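Local coordinates for protein NADP-dependent alcohol dehydrogenase (Entamoeba histolytica, PDB 2OUI) that catalyses the NADP-dependent oxidation of alcohols and the reverse reduction of carbonyl compounds, as a zinc-binding tetrameric dehydrogenase, at residues P20-L25 against I65-S70; D26-P31 against V123-E128; A85-W90 against D130-L135. The protein carries 1 engineered substitution. One frame throughout, in Å; residues are numbered along the deposited sequence.

Interaction 1 of 3, residues P20-L25 against I65-S70; sequences PECGPL and IVKVGS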
loop_
_atom_site.group_PDB
_atom_site.type_symbol
_atom_site.label_atom_id
_atom_site.label_comp_id
_atom_site.label_asym_id
_atom_site.label_seq_id
_atom_site.Cartn_x
_atom_site.Cartn_y
_atom_site.Cartn_z
ATOM N N PRO A 20 -27.982 -9.799 29.960
ATOM C CA PRO A 20 -26.548 -10.066 30.015
ATOM C C PRO A 20 -25.830 -9.232 31.079
ATOM O O PRO A 20 -26.254 -8.113 31.374
ATOM C CB PRO A 20 -26.068 -9.645 28.633
ATOM C CG PRO A 20 -27.274 -9.626 27.786
ATOM C CD PRO A 20 -28.366 -9.178 28.683
ATOM N N GLU A 21 -24.774 -9.802 31.653
ATOM C CA GLU A 21 -23.941 -9.120 32.640
ATOM C C GLU A 21 -23.195 -8.002 31.935
ATOM O O GLU A 21 -22.742 -8.172 30.807
ATOM C CB GLU A 21 -22.933 -10.092 33.258
ATOM C CG GLU A 21 -23.557 -11.336 33.892
ATOM C CD GLU A 21 -24.162 -11.066 35.273
ATOM O OE1 GLU A 21 -23.468 -10.430 36.106
ATOM O OE2 GLU A 21 -25.316 -11.504 35.525
ATOM N N CYS A 22 -23.079 -6.865 32.609
ATOM C CA CYS A 22 -22.426 -5.699 32.061
ATOM C C CYS A 22 -21.130 -5.459 32.841
ATOM O O CYS A 22 -21.147 -5.067 34.009
ATOM C CB CYS A 22 -23.367 -4.493 32.139
ATOM S SG CYS A 22 -22.740 -3.072 31.254
ATOM N N GLY A 23 -20.019 -5.774 32.198
ATOM C CA GLY A 23 -18.691 -5.574 32.776
ATOM C C GLY A 23 -18.230 -4.139 32.611
ATOM O O GLY A 23 -18.902 -3.350 31.982
ATOM N N PRO A 24 -17.065 -3.804 33.175
ATOM C CA PRO A 24 -16.554 -2.426 33.263
ATOM C C PRO A 24 -16.502 -1.673 31.932
ATOM O O PRO A 24 -16.719 -0.463 31.903
ATOM C CB PRO A 24 -15.131 -2.622 33.800
ATOM C CG PRO A 24 -15.207 -3.903 34.574
ATOM C CD PRO A 24 -16.140 -4.780 33.787
ATOM N N LEU A 25 -16.178 -2.371 30.847
ATOM C CA LEU A 25 -16.064 -1.737 29.543
ATOM C C LEU A 25 -17.306 -1.866 28.666
ATOM O O LEU A 25 -17.313 -1.332 27.548
ATOM C CB LEU A 25 -14.870 -2.315 28.759
ATOM C CG LEU A 25 -13.465 -2.163 29.345
ATOM C CD1 LEU A 25 -12.420 -2.470 28.257
ATOM C CD2 LEU A 25 -13.220 -0.772 29.879
ATOM N N ILE A 65 -28.725 3.113 24.780
ATOM C CA ILE A 65 -28.034 2.612 25.986
ATOM C C ILE A 65 -28.951 2.532 27.204
ATOM O O ILE A 65 -29.584 3.523 27.553
ATOM C CB ILE A 65 -26.834 3.516 26.363
ATOM C CG1 ILE A 65 -25.964 3.802 25.130
ATOM C CG2 ILE A 65 -26.015 2.903 27.523
ATOM C CD1 ILE A 65 -25.271 2.601 24.573
ATOM N N VAL A 66 -29.000 1.355 27.843
ATOM C CA VAL A 66 -29.778 1.170 29.084
ATOM C C VAL A 66 -28.876 0.952 30.301
ATOM O O VAL A 66 -29.315 1.114 31.429
ATOM C CB VAL A 66 -30.854 0.033 28.981
ATOM C CG1 VAL A 66 -31.864 0.378 27.915
ATOM C CG2 VAL A 66 -30.210 -1.333 28.680
ATOM N N LYS A 67 -27.609 0.589 30.072
ATOM C CA LYS A 67 -26.656 0.419 31.178
ATOM C C LYS A 67 -25.258 0.551 30.656
ATOM O O LYS A 67 -24.979 0.075 29.567
ATOM C CB LYS A 67 -26.796 -0.963 31.793
ATOM C CG LYS A 67 -26.031 -1.152 33.130
ATOM C CD LYS A 67 -26.273 -2.537 33.704
ATOM C CE LYS A 67 -25.590 -2.716 35.069
ATOM N NZ LYS A 67 -25.886 -1.582 36.009
ATOM N N VAL A 68 -24.373 1.199 31.408
ATOM C CA VAL A 68 -22.946 1.226 31.016
ATOM C C VAL A 68 -22.067 0.730 32.153
ATOM O O VAL A 68 -22.396 0.932 33.320
ATOM C CB VAL A 68 -22.443 2.649 30.585
ATOM C CG1 VAL A 68 -23.181 3.173 29.350
ATOM C CG2 VAL A 68 -22.525 3.643 31.740
ATOM N N GLY A 69 -20.943 0.098 31.821
ATOM C CA GLY A 69 -20.001 -0.347 32.844
ATOM C C GLY A 69 -19.260 0.796 33.512
ATOM O O GLY A 69 -19.274 1.933 33.034
ATOM N N SER A 70 -18.591 0.491 34.616
ATOM C CA SER A 70 -17.952 1.516 35.437
ATOM C C SER A 70 -16.802 2.261 34.757
ATOM O O SER A 70 -16.416 3.334 35.221
ATOM C CB SER A 70 -17.495 0.922 36.765
ATOM O OG SER A 70 -16.486 -0.058 36.567
#
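Cys22 points its thiol at the main chain where strand 61-68 runs out, and its beta carbon meets the stem of Lys67. SG is anti to the backbone N (chi1 -171°), which drives the sulfur toward the peptide joining Val68 to Gly69; Cys22 SG ends 3.7 Å from Gly69 N, in van der Waals contact. One bond back, Cys22 CB is 3.8 Å from Lys67 CD. The lysine chain is extended up to CE and bends only at chi4, so its aliphatic length passes the cysteine while NZ turns off. This is the exit of an antiparallel strand in the GroES-like domain, just past a classic beta bulge in which Val66 and Lys67 both face Leu28. Beyond it, two carbonyls converge on Gly69: its CA lies 3.3 Å from Gly23 O and 3.4 Å from Pro24 O, both as CA-H...O contacts, on the side where a beta carbon would sit. No conventional hydrogen bond crosses here. Pro24 instead has a backbone bond with Leu71 of its own chain, and Pro24 CB comes 4.0 Å from Ser70 OG. The proline also packs on Leu71 of the second subunit.

Interaction 2 of 3, residues D26-P31 against V123-E128; sequences DALVRP and VFHVNE
His125 and Asp26 meet tip to edge: His125 NE2 donates to Asp26 OD2 over 2.8 Å, with an N-H...O angle of 151°. The oxygen lies close to the imidazole plane, but the imidazole nitrogen stands above the carboxylate plane, the two flat groups being turned 71° apart. Leu28 shares this face of the sheet, with its CD2 4.0 Å from His125 CD2. Behind them the strands pair antiparallel, Ala27 with Val126 and Val29 with Phe124 as hydrogen-bonded pairs, each closed by two backbone bonds; the shortest is Phe124 N to Val29 O at 2.8 Å. On the other face Phe124 CG sits between its backbone N and carbonyl carbon (chi1 57°), a torsion that folds the ring back across the neighbouring strand. Val29 then lies over the ring face in a CH-pi contact, with its CB 4.0 Å from the Phe124 ring centroid, while Val29 CG1 comes 3.5 Å from Phe124 CZ. Farther out, Gly23 N also bonds to Asp26 OD2, and Lys116 NZ bonds to His125 ND1. Both ring nitrogens are therefore engaged, which fixes the rotation of the imidazole. With NE2 donating and a lysine at ND1, the pattern is consistent with a neutral His125 protonated at NE2.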
loop_
_atom_site.group_PDB
_atom_site.type_symbol
_atom_site.label_atom_id
_atom_site.label_comp_id
_atom_site.label_asym_id
_atom_site.label_seq_id
_atom_site.Cartn_x
_atom_site.Cartn_y
_atom_site.Cartn_z
ATOM N N ASP A 26 -18.334 -2.574 29.153
ATOM C CA ASP A 26 -19.471 -2.955 28.299
ATOM C C ASP A 26 -20.627 -1.964 28.370
ATOM O O ASP A 26 -20.665 -1.109 29.238
ATOM C CB ASP A 26 -20.014 -4.313 28.729
ATOM C CG ASP A 26 -18.947 -5.382 28.802
ATOM O OD1 ASP A 26 -17.923 -5.258 28.103
ATOM O OD2 ASP A 26 -19.166 -6.366 29.546
ATOM N N ALA A 27 -21.588 -2.137 27.471
ATOM C CA ALA A 27 -22.885 -1.437 27.569
ATOM C C ALA A 27 -24.004 -2.403 27.262
ATOM O O ALA A 27 -23.826 -3.346 26.494
ATOM C CB ALA A 27 -22.939 -0.250 26.607
ATOM N N LEU A 28 -25.157 -2.179 27.877
ATOM C CA LEU A 28 -26.356 -2.897 27.514
ATOM C C LEU A 28 -27.219 -1.951 26.695
ATOM O O LEU A 28 -27.350 -0.777 27.047
ATOM C CB LEU A 28 -27.117 -3.359 28.755
ATOM C CG LEU A 28 -26.370 -4.316 29.702
ATOM C CD1 LEU A 28 -27.321 -4.795 30.773
ATOM C CD2 LEU A 28 -25.782 -5.534 28.933
ATOM N N VAL A 29 -27.816 -2.473 25.621
ATOM C CA VAL A 29 -28.498 -1.647 24.627
ATOM C C VAL A 29 -29.878 -2.240 24.313
ATOM O O VAL A 29 -30.015 -3.464 24.185
ATOM C CB VAL A 29 -27.625 -1.565 23.308
ATOM C CG1 VAL A 29 -28.310 -0.723 22.215
ATOM C CG2 VAL A 29 -26.250 -1.008 23.600
ATOM N N ARG A 30 -30.903 -1.386 24.207
ATOM C CA ARG A 30 -32.223 -1.831 23.728
ATOM C C ARG A 30 -32.401 -1.389 22.276
ATOM O O ARG A 30 -31.950 -0.292 21.902
ATOM C CB ARG A 30 -33.343 -1.279 24.632
ATOM C CG ARG A 30 -33.555 0.221 24.555
ATOM C CD ARG A 30 -34.676 0.637 25.567
ATOM N NE ARG A 30 -34.983 2.065 25.543
ATOM C CZ ARG A 30 -35.850 2.661 26.359
ATOM N NH1 ARG A 30 -36.486 1.954 27.283
ATOM N NH2 ARG A 30 -36.085 3.971 26.252
ATOM N N PRO A 31 -32.995 -2.256 21.416
ATOM C CA PRO A 31 -33.107 -1.879 19.991
ATOM C C PRO A 31 -34.179 -0.833 19.691
ATOM O O PRO A 31 -35.286 -0.908 20.256
ATOM C CB PRO A 31 -33.515 -3.197 19.316
ATOM C CG PRO A 31 -34.315 -3.934 20.373
ATOM C CD PRO A 31 -33.551 -3.606 21.674
ATOM N N VAL A 123 -32.893 -6.546 25.135
ATOM C CA VAL A 123 -31.648 -5.896 25.527
ATOM C C VAL A 123 -30.551 -6.776 24.953
ATOM O O VAL A 123 -30.676 -7.998 24.958
ATOM C CB VAL A 123 -31.491 -5.855 27.088
ATOM C CG1 VAL A 123 -30.128 -5.296 27.499
ATOM C CG2 VAL A 123 -32.602 -5.047 27.747
ATOM N N PHE A 124 -29.491 -6.163 24.447
ATOM C CA PHE A 124 -28.316 -6.937 24.052
ATOM C C PHE A 124 -27.031 -6.310 24.581
ATOM O O PHE A 124 -27.049 -5.190 25.113
ATOM C CB PHE A 124 -28.277 -7.167 22.532
ATOM C CG PHE A 124 -28.296 -5.906 21.723
ATOM C CD1 PHE A 124 -27.110 -5.224 21.441
ATOM C CD2 PHE A 124 -29.499 -5.402 21.231
ATOM C CE1 PHE A 124 -27.126 -4.046 20.687
ATOM C CE2 PHE A 124 -29.524 -4.232 20.475
ATOM C CZ PHE A 124 -28.339 -3.563 20.195
ATOM N N HIS A 125 -25.925 -7.044 24.435
ATOM C CA HIS A 125 -24.691 -6.715 25.090
ATOM C C HIS A 125 -23.666 -6.290 24.038
ATOM O O HIS A 125 -23.490 -6.966 23.008
ATOM C CB HIS A 125 -24.189 -7.933 25.868
ATOM C CG HIS A 125 -22.843 -7.745 26.510
ATOM N ND1 HIS A 125 -21.659 -7.854 25.804
ATOM C CD2 HIS A 125 -22.497 -7.503 27.794
ATOM C CE1 HIS A 125 -20.642 -7.654 26.624
ATOM N NE2 HIS A 125 -21.125 -7.441 27.840
ATOM N N VAL A 126 -22.955 -5.203 24.325
ATOM C CA VAL A 126 -21.879 -4.739 23.457
ATOM C C VAL A 126 -20.557 -4.720 24.236
ATOM O O VAL A 126 -20.445 -4.043 25.269
ATOM C CB VAL A 126 -22.158 -3.317 22.906
ATOM C CG1 VAL A 126 -21.021 -2.862 21.961
ATOM C CG2 VAL A 126 -23.516 -3.274 22.215
ATOM N N ASN A 127 -19.553 -5.462 23.756
ATOM C CA ASN A 127 -18.213 -5.439 24.386
ATOM C C ASN A 127 -17.447 -4.180 23.988
ATOM O O ASN A 127 -17.640 -3.681 22.889
ATOM C CB ASN A 127 -17.393 -6.654 23.929
ATOM C CG ASN A 127 -17.277 -6.723 22.427
ATOM O OD1 ASN A 127 -18.275 -6.902 21.714
ATOM N ND2 ASN A 127 -16.057 -6.561 21.926
ATOM N N GLU A 128 -16.559 -3.689 24.861
ATOM C CA GLU A 128 -15.753 -2.493 24.536
ATOM C C GLU A 128 -16.607 -1.355 23.952
ATOM O O GLU A 128 -16.361 -0.852 22.855
ATOM C CB GLU A 128 -14.556 -2.877 23.636
ATOM C CG GLU A 128 -13.544 -3.709 24.449
ATOM C CD GLU A 128 -12.382 -4.206 23.622
ATOM O OE1 GLU A 128 -11.957 -3.483 22.693
ATOM O OE2 GLU A 128 -11.886 -5.316 23.933
HETATM O O HOH W 1 -15.750 -5.484 27.039
#

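Interaction 3 of 3, residues A85-W90 against D130-L135; sequences AITPDW and DANLAL
Asn132, near the end of helix 129-132, sends its amide into the loop 85-90 and bonds there to both Pro88 and Trp90. From CB, which points toward the loop, CG leaves anti to the carbonyl carbon (chi1 -74°) and passes the backbone of Thr87, with Asn132 CG 3.8 Å from Thr87 CA. The amide then forks. On one branch OD1 accepts the indole N-H, Trp90 NE1 to Asn132 OD1 being 2.8 Å; the bond is nearly straight and lies close to the indole plane, though the donor is tilted 35° from the plane of the amide carbonyl. The same oxygen is tightly packed against the proline ring, with Pro88 CD 3.2 Å from Asn132 OD1. On the other branch ND2 donates to the loop backbone: Asn132 ND2 is 3.1 Å from Pro88 O, in the amide plane and on a lone pair of the carbonyl, with an N-H...O angle of 170°. Its second hydrogen goes to Asn127 O, so both amide hydrogens of this buried group are used. Trp90 is placed from two more directions: Ala131 CB lies 3.6 Å from Trp90 CD1, and Pro88 CB sits over one indole face, offset toward its rim. Glu128 OE1 bonds to Trp90 N, while Gln96 of the second subunit packs on the indole and bonds to Ala131 O. The contact lies outside the metal shell, the Thr87 side chain being about 13 Å from the zinc ion. Here the Asn132 amide joins the end of a short helix to the irregular loop after strand 80-83, within the GroES-like domain of a zinc-dependent alcohol dehydrogenase.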
loop_
_atom_site.group_PDB
_atom_site.type_symbol
_atom_site.label_atom_id
_atom_site.label_comp_id
_atom_site.label_asym_id
_atom_site.label_seq_id
_atom_site.Cartn_x
_atom_site.Cartn_y
_atom_site.Cartn_z
ATOM N N ALA A 85 -22.212 -4.330 13.035
ATOM C CA ALA A 85 -22.361 -5.790 13.115
ATOM C C ALA A 85 -21.105 -6.406 13.737
ATOM O O ALA A 85 -21.182 -7.426 14.423
ATOM C CB ALA A 85 -22.602 -6.411 11.721
ATOM N N ILE A 86 -19.952 -5.775 13.460
ATOM C CA ILE A 86 -18.637 -6.250 13.919
ATOM C C ILE A 86 -18.198 -5.368 15.069
ATOM O O ILE A 86 -18.147 -4.131 14.948
ATOM C CB ILE A 86 -17.567 -6.289 12.773
ATOM C CG1 ILE A 86 -17.692 -7.594 11.935
ATOM C CG2 ILE A 86 -16.138 -6.250 13.329
ATOM C CD1 ILE A 86 -19.090 -7.911 11.383
ATOM N N THR A 87 -17.951 -6.011 16.204
ATOM C CA THR A 87 -17.607 -5.313 17.451
ATOM C C THR A 87 -16.306 -5.950 17.967
ATOM O O THR A 87 -16.329 -6.846 18.820
ATOM C CB THR A 87 -18.726 -5.467 18.538
ATOM O OG1 THR A 87 -19.013 -6.857 18.704
ATOM C CG2 THR A 87 -20.008 -4.732 18.156
ATOM N N PRO A 88 -15.154 -5.503 17.444
ATOM C CA PRO A 88 -13.881 -6.163 17.763
ATOM C C PRO A 88 -13.426 -6.085 19.233
ATOM O O PRO A 88 -13.888 -5.232 20.018
ATOM C CB PRO A 88 -12.857 -5.395 16.883
ATOM C CG PRO A 88 -13.683 -4.795 15.778
ATOM C CD PRO A 88 -14.975 -4.391 16.501
ATOM N N ASP A 89 -12.527 -6.990 19.588
ATOM C CA ASP A 89 -11.754 -6.898 20.836
ATOM C C ASP A 89 -10.481 -6.194 20.382
ATOM O O ASP A 89 -9.599 -6.820 19.765
ATOM C CB ASP A 89 -11.408 -8.296 21.343
ATOM C CG ASP A 89 -12.630 -9.251 21.362
ATOM O OD1 ASP A 89 -13.515 -9.099 22.237
ATOM O OD2 ASP A 89 -12.690 -10.163 20.498
ATOM N N TRP A 90 -10.408 -4.896 20.636
ATOM C CA TRP A 90 -9.392 -4.042 19.985
ATOM C C TRP A 90 -7.918 -4.304 20.382
ATOM O O TRP A 90 -7.000 -3.861 19.685
ATOM C CB TRP A 90 -9.794 -2.556 20.125
ATOM C CG TRP A 90 -10.965 -2.232 19.246
ATOM C CD1 TRP A 90 -12.293 -2.256 19.589
ATOM C CD2 TRP A 90 -10.913 -1.918 17.859
ATOM N NE1 TRP A 90 -13.073 -1.944 18.489
ATOM C CE2 TRP A 90 -12.244 -1.727 17.414
ATOM C CE3 TRP A 90 -9.854 -1.751 16.938
ATOM C CZ2 TRP A 90 -12.549 -1.390 16.089
ATOM C CZ3 TRP A 90 -10.163 -1.417 15.620
ATOM C CH2 TRP A 90 -11.490 -1.257 15.203
ATOM N N ASP A 130 -17.177 1.919 24.407
ATOM C CA ASP A 130 -16.631 3.202 23.965
ATOM C C ASP A 130 -16.028 3.064 22.587
ATOM O O ASP A 130 -16.125 3.970 21.766
ATOM C CB ASP A 130 -15.534 3.709 24.924
ATOM C CG ASP A 130 -16.104 4.447 26.127
ATOM O OD1 ASP A 130 -17.307 4.792 26.106
ATOM O OD2 ASP A 130 -15.342 4.685 27.097
ATOM N N ALA A 131 -15.392 1.918 22.331
ATOM C CA ALA A 131 -14.682 1.714 21.079
ATOM C C ALA A 131 -15.662 1.283 19.980
ATOM O O ALA A 131 -15.449 1.572 18.811
ATOM C CB ALA A 131 -13.626 0.646 21.264
ATOM N N ASN A 132 -16.740 0.599 20.361
ATOM C CA ASN A 132 -17.608 -0.059 19.404
ATOM C C ASN A 132 -18.969 0.574 19.099
ATOM O O ASN A 132 -19.662 0.085 18.223
ATOM C CB ASN A 132 -17.795 -1.529 19.803
ATOM C CG ASN A 132 -16.560 -2.337 19.524
ATOM O OD1 ASN A 132 -15.893 -2.093 18.524
ATOM N ND2 ASN A 132 -16.222 -3.269 20.415
ATOM N N LEU A 133 -19.351 1.643 19.801
ATOM C CA LEU A 133 -20.641 2.300 19.529
ATOM C C LEU A 133 -20.469 3.767 19.081
ATOM O O LEU A 133 -19.765 4.540 19.738
ATOM C CB LEU A 133 -21.522 2.251 20.783
ATOM C CG LEU A 133 -21.980 0.830 21.171
ATOM C CD1 LEU A 133 -22.734 0.860 22.489
ATOM C CD2 LEU A 133 -22.807 0.174 20.065
ATOM N N ALA A 134 -21.100 4.120 17.958
ATOM C CA ALA A 134 -21.081 5.492 17.448
ATOM C C ALA A 134 -22.367 6.141 17.891
ATOM O O ALA A 134 -23.428 5.517 17.835
ATOM C CB ALA A 134 -21.003 5.493 15.911
ATOM N N LEU A 135 -22.298 7.390 18.324
ATOM C CA LEU A 135 -23.545 8.130 18.563
ATOM C C LEU A 135 -24.338 8.336 17.264
ATOM O O LEU A 135 -23.747 8.618 16.225
ATOM C CB LEU A 135 -23.255 9.480 19.251
ATOM C CG LEU A 135 -22.704 9.431 20.693
ATOM C CD1 LEU A 135 -22.425 10.852 21.186
ATOM C CD2 LEU A 135 -23.626 8.672 21.671
#

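How the interactions relate
All three contacts belong to the GroES-like domain and reach one mixed sheet, but they grow more buried from first to last. Interaction 1 is a surface contact at the end of strand 61-68, made by packing and CA-H...O approaches. Interaction 2 pairs strand 27-34 with strand 124-126 through regular backbone bonds; strand 27-34 is shared, since it also pairs with strand 61-68 through Leu28. Interaction 3 is fully buried and relies on the side-chain hydrogen bonds of one asparagine, between a loop and a helix end that form no strand ladder with each other. Segment 123-128 leads directly into helix 129-132, so interactions 2 and 3 adjoin through Asn127 and Glu128. Interactions 1 and 3 both touch the second subunit.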